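Local coordinates for protein sulfide-quinone reductase (PDB 3HYW) that oxidises hydrogen sulfide with a quinone as electron acceptor, using bound FAD, and builds up polysulfide that is released, typically as cyclooctasulfur, at residues D99-A104 with K287-V292; R279-P284 with Y339-S344; Y19-L24 with H326-D331. One frame throughout, in Å; residues are numbered along the deposited sequence.

Interaction 1: D99-A104 with K287-V292. With FAD (flavin-adenine dinucleotide), chain G.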
loop_
_atom_site.group_PDB
_atom_site.type_symbol
_atom_site.label_atom_id
_atom_site.label_comp_id
_atom_site.label_asym_id
_atom_site.label_seq_id
_atom_site.Cartn_x
_atom_site.Cartn_y
_atom_site.Cartn_z
ATOM N N ASP A 99 44.931 -31.062 -3.281
ATOM C CA ASP A 99 45.559 -30.193 -2.294
ATOM C C ASP A 99 44.496 -29.249 -1.733
ATOM O O ASP A 99 44.485 -28.939 -0.538
ATOM C CB ASP A 99 46.707 -29.412 -2.937
ATOM C CG ASP A 99 47.834 -30.321 -3.403
ATOM O OD1 ASP A 99 48.236 -31.200 -2.620
ATOM O OD2 ASP A 99 48.309 -30.165 -4.545
ATOM N N TYR A 100 43.606 -28.798 -2.613
ATOM C CA TYR A 100 42.445 -27.995 -2.221
ATOM C C TYR A 100 41.212 -28.519 -2.935
ATOM O O TYR A 100 41.307 -28.993 -4.065
ATOM C CB TYR A 100 42.657 -26.516 -2.562
ATOM C CG TYR A 100 43.906 -25.919 -1.962
ATOM C CD1 TYR A 100 43.861 -25.212 -0.761
ATOM C CD2 TYR A 100 45.140 -26.061 -2.598
ATOM C CE1 TYR A 100 45.021 -24.677 -0.205
ATOM C CE2 TYR A 100 46.297 -25.539 -2.051
ATOM C CZ TYR A 100 46.235 -24.846 -0.862
ATOM O OH TYR A 100 47.392 -24.321 -0.336
ATOM N N LEU A 101 40.060 -28.430 -2.272
ATOM C CA LEU A 101 38.794 -28.890 -2.837
ATOM C C LEU A 101 37.746 -27.782 -2.812
ATOM O O LEU A 101 37.540 -27.143 -1.782
ATOM C CB LEU A 101 38.264 -30.106 -2.061
ATOM C CG LEU A 101 36.876 -30.631 -2.451
ATOM C CD1 LEU A 101 36.945 -31.375 -3.773
ATOM C CD2 LEU A 101 36.276 -31.514 -1.376
ATOM N N VAL A 102 37.092 -27.571 -3.950
ATOM C CA VAL A 102 35.962 -26.640 -4.038
ATOM C C VAL A 102 34.675 -27.419 -4.324
ATOM O O VAL A 102 34.545 -28.070 -5.366
ATOM C CB VAL A 102 36.168 -25.567 -5.140
ATOM C CG1 VAL A 102 34.981 -24.616 -5.194
ATOM C CG2 VAL A 102 37.454 -24.800 -4.914
ATOM N N ILE A 103 33.729 -27.343 -3.396
ATOM C CA ILE A 103 32.435 -27.996 -3.567
ATOM C C ILE A 103 31.428 -26.993 -4.112
ATOM O O ILE A 103 31.127 -25.983 -3.464
ATOM C CB ILE A 103 31.925 -28.643 -2.252
ATOM C CG1 ILE A 103 33.010 -29.557 -1.663
ATOM C CG2 ILE A 103 30.609 -29.410 -2.512
ATOM C CD1 ILE A 103 32.750 -30.028 -0.249
ATOM N N ALA A 104 30.920 -27.275 -5.311
ATOM C CA ALA A 104 30.001 -26.370 -6.009
ATOM C C ALA A 104 28.917 -27.134 -6.789
ATOM O O ALA A 104 28.668 -26.864 -7.974
ATOM C CB ALA A 104 30.788 -25.439 -6.937
ATOM N N LYS A 287 40.631 -26.909 6.386
ATOM C CA LYS A 287 40.915 -25.571 5.872
ATOM C C LYS A 287 41.192 -25.536 4.364
ATOM O O LYS A 287 41.199 -24.463 3.758
ATOM C CB LYS A 287 42.070 -24.937 6.660
ATOM C CG LYS A 287 41.724 -24.693 8.133
ATOM C CD LYS A 287 42.644 -23.647 8.768
ATOM C CE LYS A 287 42.085 -23.147 10.099
ATOM N NZ LYS A 287 40.681 -22.627 9.982
ATOM N N ASN A 288 41.395 -26.714 3.771
ATOM C CA ASN A 288 41.606 -26.834 2.328
ATOM C C ASN A 288 40.327 -27.186 1.555
ATOM O O ASN A 288 40.374 -27.454 0.350
ATOM C CB ASN A 288 42.744 -27.823 2.019
ATOM C CG ASN A 288 42.407 -29.263 2.390
ATOM O OD1 ASN A 288 41.652 -29.517 3.320
ATOM N ND2 ASN A 288 42.988 -30.211 1.663
ATOM N N ILE A 289 39.193 -27.180 2.255
ATOM C CA ILE A 289 37.880 -27.372 1.627
ATOM C C ILE A 289 37.103 -26.058 1.638
ATOM O O ILE A 289 36.996 -25.395 2.669
ATOM C CB ILE A 289 37.044 -28.493 2.309
ATOM C CG1 ILE A 289 37.752 -29.853 2.189
ATOM C CG2 ILE A 289 35.636 -28.564 1.702
ATOM C CD1 ILE A 289 37.039 -31.004 2.891
ATOM N N PHE A 290 36.582 -25.693 0.468
ATOM C CA PHE A 290 35.815 -24.473 0.294
ATOM C C PHE A 290 34.473 -24.839 -0.348
ATOM O O PHE A 290 34.364 -25.839 -1.061
ATOM C CB PHE A 290 36.586 -23.470 -0.586
ATOM C CG PHE A 290 37.879 -22.985 0.025
ATOM C CD1 PHE A 290 39.042 -23.743 -0.077
ATOM C CD2 PHE A 290 37.934 -21.773 0.698
ATOM C CE1 PHE A 290 40.231 -23.305 0.497
ATOM C CE2 PHE A 290 39.124 -21.319 1.265
ATOM C CZ PHE A 290 40.269 -22.084 1.168
ATOM N N GLY A 291 33.447 -24.045 -0.067
ATOM C CA GLY A 291 32.148 -24.232 -0.710
ATOM C C GLY A 291 31.786 -22.983 -1.490
ATOM O O GLY A 291 32.022 -21.864 -1.026
ATOM N N VAL A 292 31.216 -23.165 -2.680
ATOM C CA VAL A 292 30.802 -22.033 -3.510
ATOM C C VAL A 292 29.424 -22.339 -4.087
ATOM O O VAL A 292 29.195 -23.428 -4.599
ATOM C CB VAL A 292 31.808 -21.755 -4.671
ATOM C CG1 VAL A 292 31.308 -20.645 -5.595
ATOM C CG2 VAL A 292 33.182 -21.387 -4.135
HETATM P PA FAD G . 24.547 -24.925 -10.578
HETATM O O1A FAD G . 24.842 -23.762 -11.490
HETATM O O2A FAD G . 23.198 -25.574 -10.627
HETATM O O5B FAD G . 25.682 -26.012 -10.870
HETATM C C5B FAD G . 25.864 -27.197 -10.114
HETATM C C4B FAD G . 26.687 -28.144 -10.974
HETATM O O4B FAD G . 27.128 -29.257 -10.197
HETATM C C3B FAD G . 25.853 -28.726 -12.104
HETATM O O3B FAD G . 26.654 -28.765 -13.291
HETATM C C2B FAD G . 25.530 -30.128 -11.628
HETATM O O2B FAD G . 25.314 -31.025 -12.716
HETATM C C1B FAD G . 26.783 -30.479 -10.847
HETATM N N9A FAD G . 26.617 -31.552 -9.830
HETATM C C8A FAD G . 25.570 -31.744 -8.999
HETATM N N7A FAD G . 25.828 -32.819 -8.212
HETATM C C5A FAD G . 27.043 -33.300 -8.565
HETATM C C6A FAD G . 27.826 -34.367 -8.129
HETATM N N6A FAD G . 27.387 -35.179 -7.139
HETATM N N1A FAD G . 29.039 -34.587 -8.702
HETATM C C2A FAD G . 29.493 -33.792 -9.686
HETATM N N3A FAD G . 28.757 -32.759 -10.127
HETATM C C4A FAD G . 27.536 -32.492 -9.580
HETATM N N1 FAD G . 20.281 -16.227 -9.988
HETATM C C2 FAD G . 20.378 -14.951 -10.449
HETATM O O2 FAD G . 21.248 -14.187 -9.986
HETATM N N3 FAD G . 19.552 -14.484 -11.416
HETATM C C4 FAD G . 18.608 -15.289 -11.943
HETATM O O4 FAD G . 17.757 -14.835 -12.911
HETATM C C4X FAD G . 18.488 -16.597 -11.487
HETATM N N5 FAD G . 17.534 -17.397 -12.014
HETATM C C5X FAD G . 17.405 -18.674 -11.592
HETATM C C6 FAD G . 16.420 -19.486 -12.164
HETATM C C7 FAD G . 16.257 -20.802 -11.741
HETATM C C7M FAD G . 15.172 -21.645 -12.384
HETATM C C8 FAD G . 17.090 -21.302 -10.737
HETATM C C8M FAD G . 16.966 -22.724 -10.225
HETATM C C9 FAD G . 18.068 -20.482 -10.168
HETATM C C9A FAD G . 18.249 -19.156 -10.594
HETATM N N10 FAD G . 19.217 -18.353 -10.059
HETATM C C10 FAD G . 19.340 -17.071 -10.490
HETATM C "C1'" FAD G . 20.064 -18.850 -8.949
HETATM C "C2'" FAD G . 21.502 -19.257 -9.195
HETATM O "O2'" FAD G . 22.193 -18.231 -9.920
HETATM C "C3'" FAD G . 21.527 -20.615 -9.898
HETATM O "O3'" FAD G . 20.837 -21.587 -9.077
HETATM C "C4'" FAD G . 22.953 -21.077 -10.162
HETATM O "O4'" FAD G . 22.908 -22.105 -11.161
HETATM C "C5'" FAD G . 23.608 -21.604 -8.890
HETATM O "O5'" FAD G . 24.968 -21.939 -9.148
HETATM P P FAD G . 25.669 -23.244 -8.510
HETATM O O1P FAD G . 27.071 -23.313 -9.054
HETATM O O2P FAD G . 25.454 -23.276 -7.012
HETATM O O3P FAD G . 24.801 -24.487 -9.059
#

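Interaction 2: R279-P284 with Y339-S344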
loop_
_atom_site.group_PDB
_atom_site.type_symbol
_atom_site.label_atom_id
_atom_site.label_comp_id
_atom_site.label_asym_id
_atom_site.label_seq_id
_atom_site.Cartn_x
_atom_site.Cartn_y
_atom_site.Cartn_z
ATOM N N ARG A 279 33.022 -17.243 7.125
ATOM C CA ARG A 279 32.864 -15.987 6.374
ATOM C C ARG A 279 33.653 -15.972 5.061
ATOM O O ARG A 279 33.297 -15.261 4.113
ATOM C CB ARG A 279 33.303 -14.799 7.231
ATOM C CG ARG A 279 32.485 -14.609 8.500
ATOM C CD ARG A 279 33.053 -13.508 9.372
ATOM N NE ARG A 279 32.227 -13.319 10.557
ATOM C CZ ARG A 279 32.676 -12.894 11.730
ATOM N NH1 ARG A 279 31.834 -12.771 12.745
ATOM N NH2 ARG A 279 33.963 -12.605 11.897
ATOM N N CYS A 280 34.724 -16.755 5.024
ATOM C CA CYS A 280 35.643 -16.791 3.890
ATOM C C CYS A 280 35.327 -17.989 2.984
ATOM O O CYS A 280 36.115 -18.359 2.117
ATOM C CB CYS A 280 37.089 -16.809 4.400
ATOM S SG CYS A 280 37.485 -15.330 5.393
ATOM N N PHE A 281 34.156 -18.581 3.217
ATOM C CA PHE A 281 33.636 -19.730 2.460
ATOM C C PHE A 281 34.560 -20.941 2.466
ATOM O O PHE A 281 34.606 -21.738 1.525
ATOM C CB PHE A 281 33.125 -19.301 1.077
ATOM C CG PHE A 281 31.776 -18.650 1.156
ATOM C CD1 PHE A 281 31.643 -17.375 1.704
ATOM C CD2 PHE A 281 30.629 -19.349 0.794
ATOM C CE1 PHE A 281 30.386 -16.786 1.849
ATOM C CE2 PHE A 281 29.370 -18.766 0.935
ATOM C CZ PHE A 281 29.252 -17.479 1.451
ATOM N N GLN A 282 35.262 -21.058 3.589
ATOM C CA GLN A 282 36.152 -22.148 3.876
ATOM C C GLN A 282 35.515 -22.985 4.975
ATOM O O GLN A 282 34.887 -22.447 5.887
ATOM C CB GLN A 282 37.478 -21.551 4.351
ATOM C CG GLN A 282 38.504 -22.510 4.926
ATOM C CD GLN A 282 39.638 -21.749 5.580
ATOM O OE1 GLN A 282 39.413 -20.949 6.486
ATOM N NE2 GLN A 282 40.856 -21.971 5.106
ATOM N N ASN A 283 35.667 -24.304 4.888
ATOM C CA ASN A 283 35.227 -25.173 5.975
ATOM C C ASN A 283 36.073 -24.905 7.222
ATOM O O ASN A 283 37.293 -24.812 7.117
ATOM C CB ASN A 283 35.335 -26.643 5.576
ATOM C CG ASN A 283 34.732 -27.565 6.610
ATOM O OD1 ASN A 283 33.516 -27.568 6.832
ATOM N ND2 ASN A 283 35.574 -28.345 7.256
ATOM N N PRO A 284 35.425 -24.747 8.396
ATOM C CA PRO A 284 36.131 -24.476 9.650
ATOM C C PRO A 284 37.104 -25.565 10.102
ATOM O O PRO A 284 38.093 -25.255 10.770
ATOM C CB PRO A 284 34.991 -24.341 10.669
ATOM C CG PRO A 284 33.809 -23.946 9.849
ATOM C CD PRO A 284 33.965 -24.744 8.593
ATOM N N TYR A 339 39.833 -13.301 2.226
ATOM C CA TYR A 339 38.721 -12.505 1.721
ATOM C C TYR A 339 37.363 -13.126 1.989
ATOM O O TYR A 339 37.187 -14.345 1.917
ATOM C CB TYR A 339 38.866 -12.262 0.213
ATOM C CG TYR A 339 40.124 -11.522 -0.156
ATOM C CD1 TYR A 339 40.134 -10.130 -0.237
ATOM C CD2 TYR A 339 41.308 -12.213 -0.417
ATOM C CE1 TYR A 339 41.294 -9.444 -0.570
ATOM C CE2 TYR A 339 42.470 -11.540 -0.747
ATOM C CZ TYR A 339 42.456 -10.155 -0.826
ATOM O OH TYR A 339 43.606 -9.482 -1.160
ATOM N N ALA A 340 36.410 -12.251 2.295
ATOM C CA ALA A 340 35.005 -12.597 2.362
ATOM C C ALA A 340 34.293 -11.933 1.175
ATOM O O ALA A 340 34.631 -10.798 0.807
ATOM C CB ALA A 340 34.420 -12.105 3.658
ATOM N N PRO A 341 33.316 -12.634 0.568
ATOM C CA PRO A 341 32.507 -12.012 -0.478
ATOM C C PRO A 341 31.566 -10.969 0.112
ATOM O O PRO A 341 31.077 -11.136 1.233
ATOM C CB PRO A 341 31.693 -13.178 -1.042
ATOM C CG PRO A 341 31.617 -14.166 0.078
ATOM C CD PRO A 341 32.918 -14.034 0.825
ATOM N N ARG A 342 31.325 -9.904 -0.641
ATOM C CA ARG A 342 30.354 -8.896 -0.250
ATOM C C ARG A 342 28.967 -9.521 -0.087
ATOM O O ARG A 342 28.223 -9.162 0.825
ATOM C CB ARG A 342 30.306 -7.780 -1.304
ATOM C CG ARG A 342 29.314 -6.659 -1.012
ATOM C CD ARG A 342 29.706 -5.843 0.212
ATOM N NE ARG A 342 28.763 -4.748 0.429
ATOM C CZ ARG A 342 28.871 -3.817 1.374
ATOM N NH1 ARG A 342 29.888 -3.823 2.222
ATOM N NH2 ARG A 342 27.951 -2.868 1.465
ATOM N N LEU A 343 28.650 -10.464 -0.975
ATOM C CA LEU A 343 27.322 -11.076 -1.084
ATOM C C LEU A 343 26.228 -10.031 -1.339
ATOM O O LEU A 343 25.212 -9.999 -0.655
ATOM C CB LEU A 343 26.995 -11.950 0.140
ATOM C CG LEU A 343 27.933 -13.131 0.418
ATOM C CD1 LEU A 343 27.510 -13.840 1.706
ATOM C CD2 LEU A 343 27.930 -14.108 -0.773
ATOM N N SER A 344 26.465 -9.160 -2.316
ATOM C CA SER A 344 25.414 -8.278 -2.813
ATOM C C SER A 344 24.726 -8.994 -3.981
ATOM O O SER A 344 25.211 -10.031 -4.452
ATOM C CB SER A 344 25.974 -6.903 -3.212
ATOM O OG SER A 344 27.081 -7.014 -4.086
#

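Interaction 3: Y19-L24 with H326-D331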
loop_
_atom_site.group_PDB
_atom_site.type_symbol
_atom_site.label_atom_id
_atom_site.label_comp_id
_atom_site.label_asym_id
_atom_site.label_seq_id
_atom_site.Cartn_x
_atom_site.Cartn_y
_atom_site.Cartn_z
ATOM N N TYR A 19 37.865 -20.868 -13.294
ATOM C CA TYR A 19 38.405 -19.814 -14.157
ATOM C C TYR A 19 39.162 -18.761 -13.348
ATOM O O TYR A 19 40.220 -18.296 -13.779
ATOM C CB TYR A 19 37.301 -19.143 -14.985
ATOM C CG TYR A 19 36.721 -19.957 -16.140
ATOM C CD1 TYR A 19 36.921 -21.340 -16.241
ATOM C CD2 TYR A 19 35.916 -19.345 -17.100
ATOM C CE1 TYR A 19 36.363 -22.073 -17.290
ATOM C CE2 TYR A 19 35.352 -20.069 -18.138
ATOM C CZ TYR A 19 35.578 -21.425 -18.232
ATOM O OH TYR A 19 35.011 -22.133 -19.267
ATOM N N ASN A 20 38.635 -18.396 -12.178
ATOM C CA ASN A 20 39.301 -17.406 -11.322
ATOM C C ASN A 20 40.678 -17.915 -10.893
ATOM O O ASN A 20 41.662 -17.187 -10.967
ATOM C CB ASN A 20 38.476 -17.066 -10.076
ATOM C CG ASN A 20 37.340 -16.093 -10.350
ATOM O OD1 ASN A 20 37.472 -15.144 -11.122
ATOM N ND2 ASN A 20 36.214 -16.319 -9.688
ATOM N N LEU A 21 40.730 -19.175 -10.465
ATOM C CA LEU A 21 41.985 -19.838 -10.111
ATOM C C LEU A 21 42.970 -19.910 -11.273
ATOM O O LEU A 21 44.170 -19.657 -11.096
ATOM C CB LEU A 21 41.707 -21.241 -9.574
ATOM C CG LEU A 21 41.188 -21.347 -8.137
ATOM C CD1 LEU A 21 40.676 -22.751 -7.888
ATOM C CD2 LEU A 21 42.279 -20.976 -7.121
ATOM N N ARG A 22 42.466 -20.256 -12.457
ATOM C CA ARG A 22 43.315 -20.387 -13.642
ATOM C C ARG A 22 43.964 -19.061 -14.041
ATOM O O ARG A 22 45.150 -19.020 -14.398
ATOM C CB ARG A 22 42.538 -21.010 -14.815
ATOM C CG ARG A 22 43.263 -20.993 -16.175
ATOM C CD ARG A 22 44.656 -21.678 -16.147
ATOM N NE ARG A 22 44.593 -23.128 -15.937
ATOM C CZ ARG A 22 45.195 -23.793 -14.952
ATOM N NH1 ARG A 22 45.930 -23.159 -14.041
ATOM N NH2 ARG A 22 45.066 -25.113 -14.876
ATOM N N ASN A 23 43.191 -17.985 -13.958
ATOM C CA ASN A 23 43.663 -16.662 -14.350
ATOM C C ASN A 23 44.629 -16.076 -13.320
ATOM O O ASN A 23 45.545 -15.325 -13.666
ATOM C CB ASN A 23 42.469 -15.729 -14.623
ATOM C CG ASN A 23 41.749 -16.062 -15.943
ATOM O OD1 ASN A 23 40.551 -16.351 -15.964
ATOM N ND2 ASN A 23 42.492 -16.037 -17.041
ATOM N N LEU A 24 44.424 -16.447 -12.057
ATOM C CA LEU A 24 45.303 -16.061 -10.957
ATOM C C LEU A 24 46.630 -16.832 -10.974
ATOM O O LEU A 24 47.691 -16.274 -10.667
ATOM C CB LEU A 24 44.592 -16.299 -9.622
ATOM C CG LEU A 24 43.940 -15.153 -8.827
ATOM C CD1 LEU A 24 43.401 -14.029 -9.675
ATOM C CD2 LEU A 24 42.857 -15.691 -7.900
ATOM N N HIS A 326 40.955 -16.427 -4.436
ATOM C CA HIS A 326 42.005 -15.641 -3.773
ATOM C C HIS A 326 42.506 -16.306 -2.501
ATOM O O HIS A 326 43.711 -16.318 -2.237
ATOM C CB HIS A 326 41.532 -14.220 -3.473
ATOM C CG HIS A 326 41.608 -13.302 -4.654
ATOM N ND1 HIS A 326 42.786 -12.715 -5.063
ATOM C CD2 HIS A 326 40.657 -12.885 -5.522
ATOM C CE1 HIS A 326 42.556 -11.969 -6.129
ATOM N NE2 HIS A 326 41.273 -12.057 -6.430
ATOM N N ASN A 327 41.573 -16.863 -1.728
ATOM C CA ASN A 327 41.893 -17.571 -0.497
ATOM C C ASN A 327 42.789 -18.786 -0.727
ATOM O O ASN A 327 43.734 -19.019 0.033
ATOM C CB ASN A 327 40.607 -17.978 0.233
ATOM C CG ASN A 327 39.892 -16.796 0.874
ATOM O OD1 ASN A 327 38.709 -16.881 1.222
ATOM N ND2 ASN A 327 40.599 -15.690 1.027
ATOM N N ILE A 328 42.485 -19.556 -1.773
ATOM C CA ILE A 328 43.290 -20.724 -2.159
ATOM C C ILE A 328 44.689 -20.326 -2.634
ATOM O O ILE A 328 45.701 -20.897 -2.200
ATOM C CB ILE A 328 42.569 -21.572 -3.248
ATOM C CG1 ILE A 328 41.374 -22.310 -2.634
ATOM C CG2 ILE A 328 43.534 -22.582 -3.888
ATOM C CD1 ILE A 328 40.437 -22.965 -3.652
ATOM N N VAL A 329 44.731 -19.344 -3.528
ATOM C CA VAL A 329 45.972 -18.828 -4.084
ATOM C C VAL A 329 46.877 -18.259 -2.978
ATOM O O VAL A 329 48.074 -18.555 -2.937
ATOM C CB VAL A 329 45.666 -17.789 -5.203
ATOM C CG1 VAL A 329 46.854 -16.896 -5.488
ATOM C CG2 VAL A 329 45.214 -18.512 -6.465
ATOM N N ASN A 330 46.290 -17.478 -2.072
ATOM C CA ASN A 330 47.029 -16.897 -0.955
ATOM C C ASN A 330 47.545 -17.928 0.045
ATOM O O ASN A 330 48.599 -17.731 0.651
ATOM C CB ASN A 330 46.196 -15.837 -0.241
ATOM C CG ASN A 330 46.130 -14.541 -1.011
ATOM O OD1 ASN A 330 46.703 -14.422 -2.097
ATOM N ND2 ASN A 330 45.429 -13.558 -0.457
ATOM N N ASP A 331 46.808 -19.024 0.217
ATOM C CA ASP A 331 47.302 -20.114 1.053
ATOM C C ASP A 331 48.544 -20.745 0.425
ATOM O O ASP A 331 49.560 -20.930 1.106
ATOM C CB ASP A 331 46.232 -21.173 1.308
ATOM C CG ASP A 331 46.671 -22.188 2.343
ATOM O OD1 ASP A 331 46.682 -21.844 3.545
ATOM O OD2 ASP A 331 47.027 -23.322 1.956
#

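Interaction 1: D99-A104 with K287-V292
N288 reaches across to D99 where the two strands begin to pair. Its CB lies 3.3 Å from D99 O and 4.0 Å from Y100 CD1. Its CG sits between the backbone N and the carbonyl carbon. This torsion (chi1 67°) puts N288 CG 3.6 Å from D99 O. At the tip, ND2 donates to D99 O over 3.0 Å. D99 O lies almost in the amide plane, but the donor stands above the carbonyl plane of D99. The same ND2 also bonds to N86 OD1, so two acceptors hold the amide.

From here the strands run parallel. N288 O accepts from L101 N, and L101 O accepts from F290 N. F290 O then accepts from I103 N at 2.8 Å, a nearly straight bond of 176°. I103 O closes the series with V292 N. On one face of the sheet, I103 CD1 meets I289 CG2 at 3.8 Å. On the other, V102 CG1 meets V292 CG2 at the same distance.

Just past strand 100-103, A104 O comes to 3.5 Å from FAD C5B. Strand 289-291 is an edge strand of the parallel Rossmann-type sheet within this chain, and strand 100-103 separates it from strand 4-8. Helix 12-24 touches V102 and V292, and helix 314-332 lies against Y100, F290 and V292.

Interaction 2: R279-P284 with Y339-S344
The F281 ring lies against P341 and L343, and the two meet different parts of it. The P341 ring crosses the phenyl obliquely. P341 CG comes to 3.4 Å from F281 CE1, and P341 CD sits 3.7 Å from F281 CD1. L343 meets the phenyl tip to tip, with its CD1 at the ring edge, 4.0 Å from F281 CZ. The F281 backbone itself is in the left-handed helical region (phi 57°), which makes a bend in the loop. M320 and V324 of helix 314-332 also touch the ring. An alanine in place of F281 would probably leave P341 CG and L343 CD1 without their aromatic partner and open a gap between P341, L343 and helix 314-332.

Before F281, the contact is between side chains and carbonyl oxygens. A340 CB lies 3.4 Å from R279 O, and P341 CD is also near that oxygen. C280 CB approaches Y339 O at 3.5 Å, and C280 SG lies close to the same oxygen. C280 SG is joined to C422 SG in a disulfide. The R279 guanidinium is held elsewhere: NE bonds to S428 OG and NH2 to D421 O. No hydrogen bonds link the two segments.

The arrangement is a loop packed against a short strand. Strand 339-341 pairs with strand 416-418 in a two-stranded antiparallel sheet, through A340 and E417. The C280-C422 disulfide and the R279 bonds tie the loop to the C-terminal tail just beyond that sheet. Apolar packing thus joins the loop to strand 339-341, and a covalent link joins it to the end of the chain.

Interaction 3: Y19-L24 with H326-D331
L21 and L24, one helical turn apart, carry the contact from helix 12-24. Before them in the chain, N20 touches A321, M322 and A325 of helix 314-332, all ahead of H326. L21 comes next. Its CD2 meets two methyl groups of the other helix. I328 CG2 is 3.8 Å from L21 CD2, and V329 CG2 is 3.9 Å from it. L21 and I328 cross at about a right angle, whereas L21 and V329 lie alongside, pointing opposite ways.

L24 follows, with CB 3.9 Å from V329 CG2. V329 CG2 therefore packs against both leucines. The L24 CD2 methyl stands over the centre of the H326 imidazole, 4.0 Å from the ring centroid and 5° off its normal. This is a CH-pi contact on one face of the ring. The H326 ring also meets that of Y339.

The two helix segments run in the same general direction, 39° apart, with axes 9.9 Å from each other at closest. Helix 12-24 is the helix that follows strand 4-8 in the FAD-binding Rossmann-type fold. Helix 314-332 lies beside it and rests on strand 289-291 through I328 and F290.

Overall arrangement
The three contacts lie close together, with centres about 12 to 14 Å apart, on one side of the chain's centre. Along the chain the segments come as 19-24, 99-104, 279-284, 287-292, 326-331 and 339-344. Interaction 1 is nested within the loop closed by interaction 3, while interaction 2 crosses both. Helix 314-332 is shared ground. It carries half of interaction 3, packs on the strands of interaction 1, with D331 OD2 hydrogen-bonded to Y100 OH, and leads into strand 339-341 of interaction 2. N283 N hydrogen-bonds to I289 O, joining interactions 2 and 1. Together they join the FAD-binding sheet, two of its helices and the later part of the chain.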